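Local coordinates for protein 2-hydroxyisobutyryl-CoA synthetase (Aquincola tertiaricarbonis, PDB 6HDX) that is a CoA synthetase of the AMP-binding (ANL) enzyme family, built from a large N-terminal region and a smaller C-terminal domain, at residues 149-154 and 282-287; 216-221 and 247-252; 278-283 and 338-343. All blocks are in the same frame, centred on the assembly; numbering follows the deposited sequence.

Coming from the N terminus, the chain runs through helix 141-157, where contact 1 opens, and enters a five-stranded parallel sheet. Contact 2 pairs two neighbouring strands of that sheet and closes a short loop through helix 222-234, all of it within the longer loop of contact 1. That longer loop closes at 282-287, just after the last strand of the sheet. Contact 3 starts on the same loop, sharing S282 and P283 with contact 1, and closes on strand 340-347 of an antiparallel sheet. Helix, parallel sheet and antiparallel sheet are thus tied together around the bound ligands, which all three contacts touch.

Contact 1: 149-154 and 282-287; sequences NAHARI and SPFMNV. With HIU ((2R)-3-hydroxy-2-methylpropanoic acid), chain C; 8LH ([[(2~{R},3~{S},4~{R},5~{R})-5-(6-aminopurin-9-yl)-3,4-bis(oxidanyl)oxolan-2-yl]methoxy-oxidanyl-phosphoryl] (2~{R})-2-methyl-3-oxidanyl-propanoate), chain B.
H151 reaches out from helix 141-157 and lays its imidazole under M285, with its edge against F284. The CE1 corner points at the face of the F284 ring in a T-shaped, edge-to-face pair, with centroids 4.8 Å apart and planes at 67°. Over one face of the imidazole lies M285: its SD sits 3.9 Å from the centroid of the H151 ring, close to the ring normal, a Met-aromatic contact to which its CG adds a CH-pi one. The extended chi2 of M285 (-179°) carries SD over the imidazole, and the bend at chi3 turns CE toward I154 CG2, 4.0 Å away.

NE2 of H151 comes 3.2 Å from P283 CA and lies close to the backbone N of F284, but the angle there is too poor for a bond. The polar anchor is at the other nitrogen: ND1 bonds to the carbonyl O of G180, which should fix the rotation of the ring. With CG anti to the carbonyl carbon (chi1 -75°), the ring is carried from the helix toward the loop.

Beside the histidine, A150 CB meets P283 CB at 3.6 Å, and I154 CD1 packs against M285 CB at 3.9 Å. Further out, the carbonyl of S282 accepts from H329 and R332, while R153 on the same helix makes salt bridges to E39 and D302.

F284 carries the arrangement to the ligands. H151 CE1 stands over one face, toward the rim; over the opposite face, near the ring centre, lies C4 of HIU, 3.4 Å from F284 CD1. HIU and the hydroxy-methylpropanoyl part of 8LH overlap, so they must be alternatives. F284 forms a wall of the pocket that holds HIU and 8LH in this ANL-family synthetase, backed by H151 in a second shell.

Contact 2: 216-221 and 247-252; sequences AAFYGT and LFFSGE. With 8LH ([[(2~{R},3~{S},4~{R},5~{R})-5-(6-aminopurin-9-yl)-3,4-bis(oxidanyl)oxolan-2-yl]methoxy-oxidanyl-phosphoryl] (2~{R})-2-methyl-3-oxidanyl-propanoate), chain B; HIU ((2R)-3-hydroxy-2-methylpropanoic acid), chain C.
S250 OG has two close partners, Y219 OH at 2.6 Å and the hydroxyl of whichever ligand occupies the pocket, O3 of HIU at 2.6 Å or O1 of 8LH at 2.7 Å. The serine oxygen lies at the edge of the tyrosine ring, near its plane. A water joins the pair again: it is 2.8 Å from Y219 OH and donates to the carbonyl O of S250. With CG anti to the backbone N (chi1 172°), Y219 extends its ring toward the C-terminal ends of the strands and brings its hydroxyl to the serine.

Behind this cluster, strands 217-220 and 247-249 run parallel; the axes of these short segments differ by 20°. F248 N donates to F218 O at 2.8 Å, and a weak bond from S250 N to G220 O follows. The two strands and helix 222-234 form a beta-alpha-beta unit of the central parallel sheet. Y219 and F248 share one face of it, with CB of the tyrosine over the face of the phenylalanine ring, 4.0 Å from its centroid. F218, L247 and F249 fill the other, where F218 CD1 touches L247 CD2 at 3.8 Å; helices 222-234 and 258-268 cover these residues.

Beyond the strands, T221 is the N-cap of helix 222-234: its OG1 bonds to Y224 N and also to F465 O. T221 CB leans on the carboxylate of E252, which is held by S223 OG and A467 N. G251 O accepts from K466 NZ, a lysine that also bonds to 8LH.

Contact 3: 278-283 and 338-343; sequences MAEMSP and IRLLSG. With 8LH ([[(2~{R},3~{S},4~{R},5~{R})-5-(6-aminopurin-9-yl)-3,4-bis(oxidanyl)oxolan-2-yl]methoxy-oxidanyl-phosphoryl] (2~{R})-2-methyl-3-oxidanyl-propanoate), chain B; HIU ((2R)-3-hydroxy-2-methylpropanoic acid), chain C.
L340 is the first residue of 338-343 to meet 278-283. Together with R339 before it, it forms a G1 beta bulge opposite Y327, and R339 turns the other way to a salt bridge with E307. The CD2 methyl of L340 does the work, sitting among three side chains: E280 CB at 3.5 Å, M278 CE at 3.6 Å and M281 SD at 3.8 Å. CG stands anti to the backbone N (chi1 173°), which sends the isobutyl group out from the strand to them. M281, doubly bent, runs past the leucine in the opposite direction, while E280 crosses it at about a right angle and touches with its aliphatic root.

Next to touch is S342. M278 SD comes 3.6 Å from S342 CA, and the methyl CE of the same methionine lies 3.7 Å from S342 CB. The hydroxyl has other business, bonding to P325 O and to the backbone N of D344. The sequence S342-G343-D344 is consistent with the conserved (S/T)GD motif of ANL enzymes; D344 OD2 bonds to 8LH.

Facing it, 278-283 contains a type I turn, A279 to S282. The carbonyl of A279 is gripped twice from the same face of its plane, by S282 N at 3.2 Å and S282 OG at 3.0 Å, and A279 N makes a weak bond of 3.0 Å to O3 of 8LH.

Across the interface itself the matches are methyl, thioether and methylene groups. The contact is apolar packing with no directional bond between the segments, joining the loop that touches 8LH to strand 340-347; its orientation is probably set by the polar bonds within the turn and by those that S342 makes beside it.

Contact 1: 149-154 and 282-287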
loop_
_atom_site.group_PDB
_atom_site.type_symbol
_atom_site.label_atom_id
_atom_site.label_comp_id
_atom_site.label_asym_id
_atom_site.label_seq_id
_atom_site.Cartn_x
_atom_site.Cartn_y
_atom_site.Cartn_z
ATOM N N ASN A 149 9.386 -14.962 -7.079
ATOM C CA ASN A 149 10.320 -15.578 -8.027
ATOM C C ASN A 149 9.739 -15.679 -9.409
ATOM O O ASN A 149 10.414 -15.309 -10.370
ATOM C CB ASN A 149 10.817 -16.928 -7.532
ATOM C CG ASN A 149 11.913 -16.802 -6.504
ATOM O OD1 ASN A 149 13.079 -16.656 -6.841
ATOM N ND2 ASN A 149 11.567 -16.830 -5.224
ATOM N N ALA A 150 8.469 -16.115 -9.517
ATOM C CA ALA A 150 7.742 -16.180 -10.786
ATOM C C ALA A 150 7.686 -14.803 -11.414
ATOM O O ALA A 150 8.013 -14.669 -12.579
ATOM C CB ALA A 150 6.323 -16.674 -10.552
ATOM N N HIS A 151 7.344 -13.764 -10.621
ATOM C CA HIS A 151 7.192 -12.406 -11.143
ATOM C C HIS A 151 8.502 -11.756 -11.547
ATOM O O HIS A 151 8.502 -11.089 -12.579
ATOM C CB HIS A 151 6.382 -11.535 -10.162
ATOM C CG HIS A 151 4.920 -11.867 -10.198
ATOM N ND1 HIS A 151 4.013 -11.155 -9.473
ATOM C CD2 HIS A 151 4.266 -12.830 -10.885
ATOM C CE1 HIS A 151 2.832 -11.678 -9.749
ATOM N NE2 HIS A 151 2.936 -12.687 -10.592
ATOM N N ALA A 152 9.612 -11.944 -10.769
ATOM C CA ALA A 152 10.949 -11.423 -11.126
ATOM C C ALA A 152 11.395 -12.002 -12.484
ATOM O O ALA A 152 11.886 -11.265 -13.341
ATOM C CB ALA A 152 11.968 -11.790 -10.059
ATOM N N ARG A 153 11.144 -13.306 -12.690
ATOM C CA ARG A 153 11.421 -14.043 -13.922
ATOM C C ARG A 153 10.691 -13.442 -15.158
ATOM O O ARG A 153 11.320 -13.203 -16.197
ATOM C CB ARG A 153 11.059 -15.525 -13.709
ATOM C CG ARG A 153 10.809 -16.332 -14.963
ATOM C CD ARG A 153 10.704 -17.780 -14.616
ATOM N NE ARG A 153 10.452 -18.618 -15.790
ATOM C CZ ARG A 153 9.840 -19.794 -15.743
ATOM N NH1 ARG A 153 9.432 -20.290 -14.581
ATOM N NH2 ARG A 153 9.653 -20.496 -16.850
ATOM N N ILE A 154 9.379 -13.210 -15.026
ATOM C CA ILE A 154 8.545 -12.651 -16.083
ATOM C C ILE A 154 8.903 -11.154 -16.331
ATOM O O ILE A 154 8.918 -10.731 -17.475
ATOM C CB ILE A 154 7.029 -12.924 -15.800
ATOM C CG1 ILE A 154 6.764 -14.448 -15.727
ATOM C CG2 ILE A 154 6.162 -12.312 -16.893
ATOM C CD1 ILE A 154 5.496 -14.876 -14.942
ATOM N N SER A 282 -2.678 -15.689 -8.355
ATOM C CA SER A 282 -1.323 -15.147 -8.133
ATOM C C SER A 282 -0.359 -16.353 -8.041
ATOM O O SER A 282 -0.726 -17.330 -7.396
ATOM C CB SER A 282 -1.237 -14.328 -6.853
ATOM O OG SER A 282 -2.102 -13.211 -6.909
ATOM N N PRO A 283 0.819 -16.384 -8.714
ATOM C CA PRO A 283 1.440 -15.351 -9.582
ATOM C C PRO A 283 0.621 -15.081 -10.858
ATOM O O PRO A 283 0.622 -15.883 -11.784
ATOM C CB PRO A 283 2.829 -15.944 -9.886
ATOM C CG PRO A 283 2.652 -17.443 -9.743
ATOM C CD PRO A 283 1.654 -17.601 -8.628
ATOM N N PHE A 284 -0.099 -13.954 -10.885
ATOM C CA PHE A 284 -1.023 -13.559 -11.959
ATOM C C PHE A 284 -0.330 -13.134 -13.251
ATOM O O PHE A 284 -0.998 -13.010 -14.275
ATOM C CB PHE A 284 -1.990 -12.460 -11.470
ATOM C CG PHE A 284 -1.273 -11.247 -10.945
ATOM C CD1 PHE A 284 -0.744 -10.299 -11.819
ATOM C CD2 PHE A 284 -1.092 -11.064 -9.573
ATOM C CE1 PHE A 284 -0.037 -9.198 -11.333
ATOM C CE2 PHE A 284 -0.421 -9.938 -9.092
ATOM C CZ PHE A 284 0.104 -9.020 -9.976
ATOM N N MET A 285 1.000 -12.898 -13.208
ATOM C CA MET A 285 1.769 -12.582 -14.426
ATOM C C MET A 285 2.004 -13.881 -15.258
ATOM O O MET A 285 2.721 -13.848 -16.254
ATOM C CB MET A 285 3.095 -11.862 -14.075
ATOM C CG MET A 285 2.893 -10.463 -13.501
ATOM S SD MET A 285 4.455 -9.629 -13.114
ATOM C CE MET A 285 4.959 -9.139 -14.739
ATOM N N ASN A 286 1.342 -15.010 -14.886
ATOM C CA ASN A 286 1.424 -16.308 -15.607
ATOM C C ASN A 286 1.002 -16.190 -17.094
ATOM O O ASN A 286 1.281 -17.068 -17.910
ATOM C CB ASN A 286 0.622 -17.390 -14.863
ATOM C CG ASN A 286 -0.860 -17.187 -14.966
ATOM O OD1 ASN A 286 -1.416 -16.291 -14.357
ATOM N ND2 ASN A 286 -1.516 -17.955 -15.809
ATOM N N VAL A 287 0.312 -15.096 -17.418
ATOM C CA VAL A 287 -0.016 -14.647 -18.782
ATOM C C VAL A 287 0.633 -13.259 -18.870
ATOM O O VAL A 287 0.360 -12.392 -18.014
ATOM C CB VAL A 287 -1.511 -14.692 -19.231
ATOM C CG1 VAL A 287 -2.000 -16.128 -19.410
ATOM C CG2 VAL A 287 -2.420 -13.902 -18.303
HETATM O O1 HIU C . -4.684 -10.075 -13.059
HETATM C C1 HIU C . -5.275 -9.355 -12.065
HETATM O O2 HIU C . -6.228 -8.603 -12.259
HETATM C C2 HIU C . -4.544 -9.428 -10.697
HETATM C C3 HIU C . -5.403 -9.074 -9.468
HETATM C C4 HIU C . -3.423 -8.430 -10.762
HETATM O O3 HIU C . -3.893 -7.232 -11.354
HETATM C C1 8LH B . -7.711 -8.540 -17.429
HETATM C C2 8LH B . -6.370 -8.460 -17.436
HETATM C C3 8LH B . -5.731 -8.257 -18.618
HETATM C C4 8LH B . -7.032 -8.741 -15.386
HETATM N N1 8LH B . -6.396 -8.204 -19.780
HETATM N N2 8LH B . -8.429 -8.411 -18.567
HETATM O O1 8LH B . -4.247 -7.527 -11.743
HETATM C C5 8LH B . -4.235 -8.929 -11.897
HETATM C C6 8LH B . -5.143 -9.515 -10.804
HETATM C C7 8LH B . -4.615 -9.201 -9.392
HETATM C C8 8LH B . -6.606 -9.032 -10.961
HETATM O O2 8LH B . -6.894 -8.012 -11.593
HETATM O O3 8LH B . -7.522 -9.844 -10.360
HETATM P P1 8LH B . -9.043 -9.437 -10.193
HETATM O O4 8LH B . -8.939 -8.029 -9.509
HETATM O O5 8LH B . -9.840 -10.427 -9.464
HETATM O O6 8LH B . -9.637 -9.300 -11.670
HETATM C C9 8LH B . -9.471 -10.379 -12.589
HETATM C C10 8LH B . -10.225 -10.023 -13.843
HETATM O O7 8LH B . -9.724 -8.751 -14.333
HETATM C C11 8LH B . -9.890 -11.010 -14.891
HETATM O O8 8LH B . -10.738 -12.170 -14.783
HETATM C C12 8LH B . -10.178 -10.180 -16.167
HETATM O O9 8LH B . -11.637 -10.018 -16.423
HETATM C C13 8LH B . -9.580 -8.842 -15.776
HETATM N N3 8LH B . -8.116 -8.710 -16.167
HETATM N N4 8LH B . -5.963 -8.573 -16.163
HETATM C C14 8LH B . -7.790 -8.265 -19.789
HETATM N N5 8LH B . -4.410 -8.120 -18.626
#

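Contact 2: 216-221 and 247-252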
loop_
_atom_site.group_PDB
_atom_site.type_symbol
_atom_site.label_atom_id
_atom_site.label_comp_id
_atom_site.label_asym_id
_atom_site.label_seq_id
_atom_site.Cartn_x
_atom_site.Cartn_y
_atom_site.Cartn_z
ATOM N N ALA A 216 12.778 3.347 -14.740
ATOM C CA ALA A 216 12.903 2.557 -15.967
ATOM C C ALA A 216 11.592 1.855 -16.283
ATOM O O ALA A 216 11.315 1.585 -17.448
ATOM C CB ALA A 216 14.019 1.540 -15.831
ATOM N N ALA A 217 10.784 1.534 -15.240
ATOM C CA ALA A 217 9.523 0.819 -15.431
ATOM C C ALA A 217 8.410 1.307 -14.532
ATOM O O ALA A 217 8.660 1.818 -13.434
ATOM C CB ALA A 217 9.728 -0.687 -15.285
ATOM N N PHE A 218 7.172 1.190 -15.036
ATOM C CA PHE A 218 5.935 1.599 -14.355
ATOM C C PHE A 218 4.940 0.465 -14.365
ATOM O O PHE A 218 4.697 -0.133 -15.418
ATOM C CB PHE A 218 5.313 2.831 -15.060
ATOM C CG PHE A 218 3.999 3.339 -14.505
ATOM C CD1 PHE A 218 2.788 2.768 -14.895
ATOM C CD2 PHE A 218 3.971 4.396 -13.605
ATOM C CE1 PHE A 218 1.577 3.226 -14.372
ATOM C CE2 PHE A 218 2.760 4.863 -13.092
ATOM C CZ PHE A 218 1.569 4.282 -13.488
ATOM N N TYR A 219 4.296 0.217 -13.212
ATOM C CA TYR A 219 3.224 -0.761 -13.108
ATOM C C TYR A 219 1.916 -0.100 -12.632
ATOM O O TYR A 219 1.926 0.674 -11.663
ATOM C CB TYR A 219 3.600 -1.917 -12.131
ATOM C CG TYR A 219 2.414 -2.829 -11.862
ATOM C CD1 TYR A 219 2.065 -3.836 -12.763
ATOM C CD2 TYR A 219 1.578 -2.616 -10.764
ATOM C CE1 TYR A 219 0.931 -4.616 -12.570
ATOM C CE2 TYR A 219 0.439 -3.387 -10.560
ATOM C CZ TYR A 219 0.122 -4.389 -11.461
ATOM O OH TYR A 219 -1.003 -5.136 -11.256
ATOM N N GLY A 220 0.793 -0.536 -13.220
ATOM C CA GLY A 220 -0.547 -0.159 -12.790
ATOM C C GLY A 220 -1.594 -0.672 -13.756
ATOM O O GLY A 220 -1.360 -1.663 -14.452
ATOM N N THR A 221 -2.727 0.040 -13.855
ATOM C CA THR A 221 -3.783 -0.300 -14.825
ATOM C C THR A 221 -3.582 0.538 -16.082
ATOM O O THR A 221 -3.016 1.642 -15.985
ATOM C CB THR A 221 -5.217 -0.116 -14.247
ATOM O OG1 THR A 221 -5.461 1.260 -13.958
ATOM C CG2 THR A 221 -5.505 -1.018 -13.029
ATOM N N LEU A 247 6.144 0.283 -19.511
ATOM C CA LEU A 247 5.001 0.309 -18.604
ATOM C C LEU A 247 4.375 -1.072 -18.754
ATOM O O LEU A 247 4.239 -1.550 -19.873
ATOM C CB LEU A 247 3.985 1.414 -18.971
ATOM C CG LEU A 247 4.486 2.866 -18.963
ATOM C CD1 LEU A 247 4.973 3.289 -20.369
ATOM C CD2 LEU A 247 3.382 3.832 -18.496
ATOM N N PHE A 248 4.084 -1.747 -17.643
ATOM C CA PHE A 248 3.472 -3.072 -17.686
ATOM C C PHE A 248 2.212 -3.044 -16.861
ATOM O O PHE A 248 2.209 -2.492 -15.775
ATOM C CB PHE A 248 4.459 -4.191 -17.317
ATOM C CG PHE A 248 4.940 -4.297 -15.889
ATOM C CD1 PHE A 248 5.882 -3.397 -15.382
ATOM C CD2 PHE A 248 4.555 -5.373 -15.087
ATOM C CE1 PHE A 248 6.361 -3.527 -14.073
ATOM C CE2 PHE A 248 5.065 -5.519 -13.790
ATOM C CZ PHE A 248 5.957 -4.590 -13.289
ATOM N N PHE A 249 1.120 -3.511 -17.430
ATOM C CA PHE A 249 -0.200 -3.403 -16.815
ATOM C C PHE A 249 -0.930 -4.712 -16.645
ATOM O O PHE A 249 -0.760 -5.649 -17.441
ATOM C CB PHE A 249 -1.113 -2.492 -17.693
ATOM C CG PHE A 249 -0.534 -1.169 -18.130
ATOM C CD1 PHE A 249 -0.182 -0.200 -17.193
ATOM C CD2 PHE A 249 -0.380 -0.872 -19.484
ATOM C CE1 PHE A 249 0.372 1.010 -17.596
ATOM C CE2 PHE A 249 0.148 0.356 -19.890
ATOM C CZ PHE A 249 0.512 1.289 -18.944
ATOM N N SER A 250 -1.867 -4.701 -15.681
ATOM C CA SER A 250 -2.813 -5.785 -15.412
ATOM C C SER A 250 -4.077 -5.192 -14.777
ATOM O O SER A 250 -4.079 -4.016 -14.377
ATOM C CB SER A 250 -2.181 -6.854 -14.518
ATOM O OG SER A 250 -2.142 -6.481 -13.153
ATOM N N GLY A 251 -5.140 -6.003 -14.704
ATOM C CA GLY A 251 -6.368 -5.637 -14.016
ATOM C C GLY A 251 -7.584 -5.485 -14.888
ATOM O O GLY A 251 -8.699 -5.586 -14.392
ATOM N N GLU A 252 -7.380 -5.215 -16.190
ATOM C CA GLU A 252 -8.442 -4.963 -17.154
ATOM C C GLU A 252 -7.835 -4.961 -18.555
ATOM O O GLU A 252 -6.607 -4.805 -18.682
ATOM C CB GLU A 252 -9.081 -3.570 -16.883
ATOM C CG GLU A 252 -8.072 -2.424 -16.796
ATOM C CD GLU A 252 -8.629 -1.019 -16.782
ATOM O OE1 GLU A 252 -9.848 -0.856 -16.565
ATOM O OE2 GLU A 252 -7.842 -0.071 -16.982
HETATM C C1 8LH B . -7.711 -8.540 -17.429
HETATM C C2 8LH B . -6.370 -8.460 -17.436
HETATM C C3 8LH B . -5.731 -8.257 -18.618
HETATM C C4 8LH B . -7.032 -8.741 -15.386
HETATM N N1 8LH B . -6.396 -8.204 -19.780
HETATM N N2 8LH B . -8.429 -8.411 -18.567
HETATM O O1 8LH B . -4.247 -7.527 -11.743
HETATM C C5 8LH B . -4.235 -8.929 -11.897
HETATM C C6 8LH B . -5.143 -9.515 -10.804
HETATM C C7 8LH B . -4.615 -9.201 -9.392
HETATM C C8 8LH B . -6.606 -9.032 -10.961
HETATM O O2 8LH B . -6.894 -8.012 -11.593
HETATM O O3 8LH B . -7.522 -9.844 -10.360
HETATM P P1 8LH B . -9.043 -9.437 -10.193
HETATM O O4 8LH B . -8.939 -8.029 -9.509
HETATM O O5 8LH B . -9.840 -10.427 -9.464
HETATM O O6 8LH B . -9.637 -9.300 -11.670
HETATM C C9 8LH B . -9.471 -10.379 -12.589
HETATM C C10 8LH B . -10.225 -10.023 -13.843
HETATM O O7 8LH B . -9.724 -8.751 -14.333
HETATM C C11 8LH B . -9.890 -11.010 -14.891
HETATM O O8 8LH B . -10.738 -12.170 -14.783
HETATM C C12 8LH B . -10.178 -10.180 -16.167
HETATM O O9 8LH B . -11.637 -10.018 -16.423
HETATM C C13 8LH B . -9.580 -8.842 -15.776
HETATM N N3 8LH B . -8.116 -8.710 -16.167
HETATM N N4 8LH B . -5.963 -8.573 -16.163
HETATM C C14 8LH B . -7.790 -8.265 -19.789
HETATM N N5 8LH B . -4.410 -8.120 -18.626
HETATM O O1 HIU C . -4.684 -10.075 -13.059
HETATM C C1 HIU C . -5.275 -9.355 -12.065
HETATM O O2 HIU C . -6.228 -8.603 -12.259
HETATM C C2 HIU C . -4.544 -9.428 -10.697
HETATM C C3 HIU C . -5.403 -9.074 -9.468
HETATM C C4 HIU C . -3.423 -8.430 -10.762
HETATM O O3 HIU C . -3.893 -7.232 -11.354
HETATM O O HOH W 1 -3.137 -3.402 -11.765
#

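Contact 3: 278-283 and 338-343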
loop_
_atom_site.group_PDB
_atom_site.type_symbol
_atom_site.label_atom_id
_atom_site.label_comp_id
_atom_site.label_asym_id
_atom_site.label_seq_id
_atom_site.Cartn_x
_atom_site.Cartn_y
_atom_site.Cartn_z
ATOM N N MET A 278 -5.796 -13.622 -12.839
ATOM C CA MET A 278 -6.725 -13.312 -11.749
ATOM C C MET A 278 -5.970 -13.246 -10.442
ATOM O O MET A 278 -4.887 -13.803 -10.345
ATOM C CB MET A 278 -7.815 -14.395 -11.648
ATOM C CG MET A 278 -8.489 -14.741 -12.981
ATOM S SD MET A 278 -9.696 -16.056 -12.774
ATOM C CE MET A 278 -8.867 -17.252 -13.127
ATOM N N ALA A 279 -6.536 -12.547 -9.438
ATOM C CA ALA A 279 -5.982 -12.428 -8.085
ATOM C C ALA A 279 -5.898 -13.794 -7.425
ATOM O O ALA A 279 -4.923 -14.072 -6.720
ATOM C CB ALA A 279 -6.868 -11.501 -7.253
ATOM N N GLU A 280 -6.915 -14.658 -7.658
ATOM C CA GLU A 280 -6.959 -16.035 -7.124
ATOM C C GLU A 280 -5.786 -16.840 -7.699
ATOM O O GLU A 280 -5.291 -17.781 -7.064
ATOM C CB GLU A 280 -8.269 -16.754 -7.517
ATOM C CG GLU A 280 -9.539 -16.198 -6.906
ATOM C CD GLU A 280 -10.122 -14.968 -7.591
ATOM O OE1 GLU A 280 -9.534 -14.466 -8.576
ATOM O OE2 GLU A 280 -11.171 -14.489 -7.114
ATOM N N MET A 281 -5.373 -16.461 -8.901
ATOM C CA MET A 281 -4.288 -17.078 -9.659
ATOM C C MET A 281 -2.922 -16.424 -9.466
ATOM O O MET A 281 -2.069 -16.602 -10.335
ATOM C CB MET A 281 -4.637 -17.157 -11.165
ATOM C CG MET A 281 -5.833 -18.046 -11.497
ATOM S SD MET A 281 -5.962 -19.640 -10.640
ATOM C CE MET A 281 -4.387 -20.436 -11.072
ATOM N N SER A 282 -2.678 -15.689 -8.355
ATOM C CA SER A 282 -1.323 -15.147 -8.133
ATOM C C SER A 282 -0.359 -16.353 -8.041
ATOM O O SER A 282 -0.726 -17.330 -7.396
ATOM C CB SER A 282 -1.237 -14.328 -6.853
ATOM O OG SER A 282 -2.102 -13.211 -6.909
ATOM N N PRO A 283 0.819 -16.384 -8.714
ATOM C CA PRO A 283 1.440 -15.351 -9.582
ATOM C C PRO A 283 0.621 -15.081 -10.858
ATOM O O PRO A 283 0.622 -15.883 -11.784
ATOM C CB PRO A 283 2.829 -15.944 -9.886
ATOM C CG PRO A 283 2.652 -17.443 -9.743
ATOM C CD PRO A 283 1.654 -17.601 -8.628
ATOM N N ILE A 338 -7.286 -25.272 -8.891
ATOM C CA ILE A 338 -7.221 -26.349 -9.865
ATOM C C ILE A 338 -8.424 -26.227 -10.786
ATOM O O ILE A 338 -9.563 -26.475 -10.376
ATOM C CB ILE A 338 -7.060 -27.762 -9.220
ATOM C CG1 ILE A 338 -5.924 -27.762 -8.184
ATOM C CG2 ILE A 338 -6.806 -28.811 -10.308
ATOM C CD1 ILE A 338 -5.920 -28.928 -7.254
ATOM N N ARG A 339 -8.142 -25.867 -12.038
ATOM C CA ARG A 339 -9.129 -25.630 -13.086
ATOM C C ARG A 339 -10.098 -24.539 -12.639
ATOM O O ARG A 339 -11.313 -24.727 -12.696
ATOM C CB ARG A 339 -9.876 -26.911 -13.562
ATOM C CG ARG A 339 -8.989 -28.081 -13.931
ATOM C CD ARG A 339 -9.057 -28.396 -15.420
ATOM N NE ARG A 339 -10.384 -28.838 -15.819
ATOM C CZ ARG A 339 -10.940 -28.599 -16.999
ATOM N NH1 ARG A 339 -10.271 -27.936 -17.935
ATOM N NH2 ARG A 339 -12.165 -29.029 -17.256
ATOM N N LEU A 340 -9.559 -23.397 -12.173
ATOM C CA LEU A 340 -10.409 -22.250 -11.855
ATOM C C LEU A 340 -10.880 -21.606 -13.194
ATOM O O LEU A 340 -10.065 -21.268 -14.068
ATOM C CB LEU A 340 -9.709 -21.202 -10.953
ATOM C CG LEU A 340 -10.486 -19.870 -10.697
ATOM C CD1 LEU A 340 -11.768 -20.111 -9.886
ATOM C CD2 LEU A 340 -9.620 -18.862 -9.964
ATOM N N LEU A 341 -12.209 -21.496 -13.340
ATOM C CA LEU A 341 -12.873 -20.896 -14.484
ATOM C C LEU A 341 -12.784 -19.363 -14.363
ATOM O O LEU A 341 -13.288 -18.793 -13.403
ATOM C CB LEU A 341 -14.347 -21.356 -14.524
ATOM C CG LEU A 341 -15.278 -20.664 -15.548
ATOM C CD1 LEU A 341 -14.822 -20.927 -16.985
ATOM C CD2 LEU A 341 -16.718 -21.109 -15.349
ATOM N N SER A 342 -12.127 -18.708 -15.321
ATOM C CA SER A 342 -11.977 -17.255 -15.288
ATOM C C SER A 342 -13.262 -16.529 -15.645
ATOM O O SER A 342 -13.503 -15.465 -15.097
ATOM C CB SER A 342 -10.856 -16.798 -16.217
ATOM O OG SER A 342 -11.248 -16.945 -17.572
ATOM N N GLY A 343 -14.027 -17.082 -16.589
ATOM C CA GLY A 343 -15.242 -16.469 -17.118
ATOM C C GLY A 343 -14.924 -15.359 -18.117
ATOM O O GLY A 343 -15.800 -14.563 -18.463
HETATM C C1 8LH B . -7.711 -8.540 -17.429
HETATM C C2 8LH B . -6.370 -8.460 -17.436
HETATM C C3 8LH B . -5.731 -8.257 -18.618
HETATM C C4 8LH B . -7.032 -8.741 -15.386
HETATM N N1 8LH B . -6.396 -8.204 -19.780
HETATM N N2 8LH B . -8.429 -8.411 -18.567
HETATM O O1 8LH B . -4.247 -7.527 -11.743
HETATM C C5 8LH B . -4.235 -8.929 -11.897
HETATM C C6 8LH B . -5.143 -9.515 -10.804
HETATM C C7 8LH B . -4.615 -9.201 -9.392
HETATM C C8 8LH B . -6.606 -9.032 -10.961
HETATM O O2 8LH B . -6.894 -8.012 -11.593
HETATM O O3 8LH B . -7.522 -9.844 -10.360
HETATM P P1 8LH B . -9.043 -9.437 -10.193
HETATM O O4 8LH B . -8.939 -8.029 -9.509
HETATM O O5 8LH B . -9.840 -10.427 -9.464
HETATM O O6 8LH B . -9.637 -9.300 -11.670
HETATM C C9 8LH B . -9.471 -10.379 -12.589
HETATM C C10 8LH B . -10.225 -10.023 -13.843
HETATM O O7 8LH B . -9.724 -8.751 -14.333
HETATM C C11 8LH B . -9.890 -11.010 -14.891
HETATM O O8 8LH B . -10.738 -12.170 -14.783
HETATM C C12 8LH B . -10.178 -10.180 -16.167
HETATM O O9 8LH B . -11.637 -10.018 -16.423
HETATM C C13 8LH B . -9.580 -8.842 -15.776
HETATM N N3 8LH B . -8.116 -8.710 -16.167
HETATM N N4 8LH B . -5.963 -8.573 -16.163
HETATM C C14 8LH B . -7.790 -8.265 -19.789
HETATM N N5 8LH B . -4.410 -8.120 -18.626
HETATM O O1 HIU C . -4.684 -10.075 -13.059
HETATM C C1 HIU C . -5.275 -9.355 -12.065
HETATM O O2 HIU C . -6.228 -8.603 -12.259
HETATM C C2 HIU C . -4.544 -9.428 -10.697
HETATM C C3 HIU C . -5.403 -9.074 -9.468
HETATM C C4 HIU C . -3.423 -8.430 -10.762
HETATM O O3 HIU C . -3.893 -7.232 -11.354
#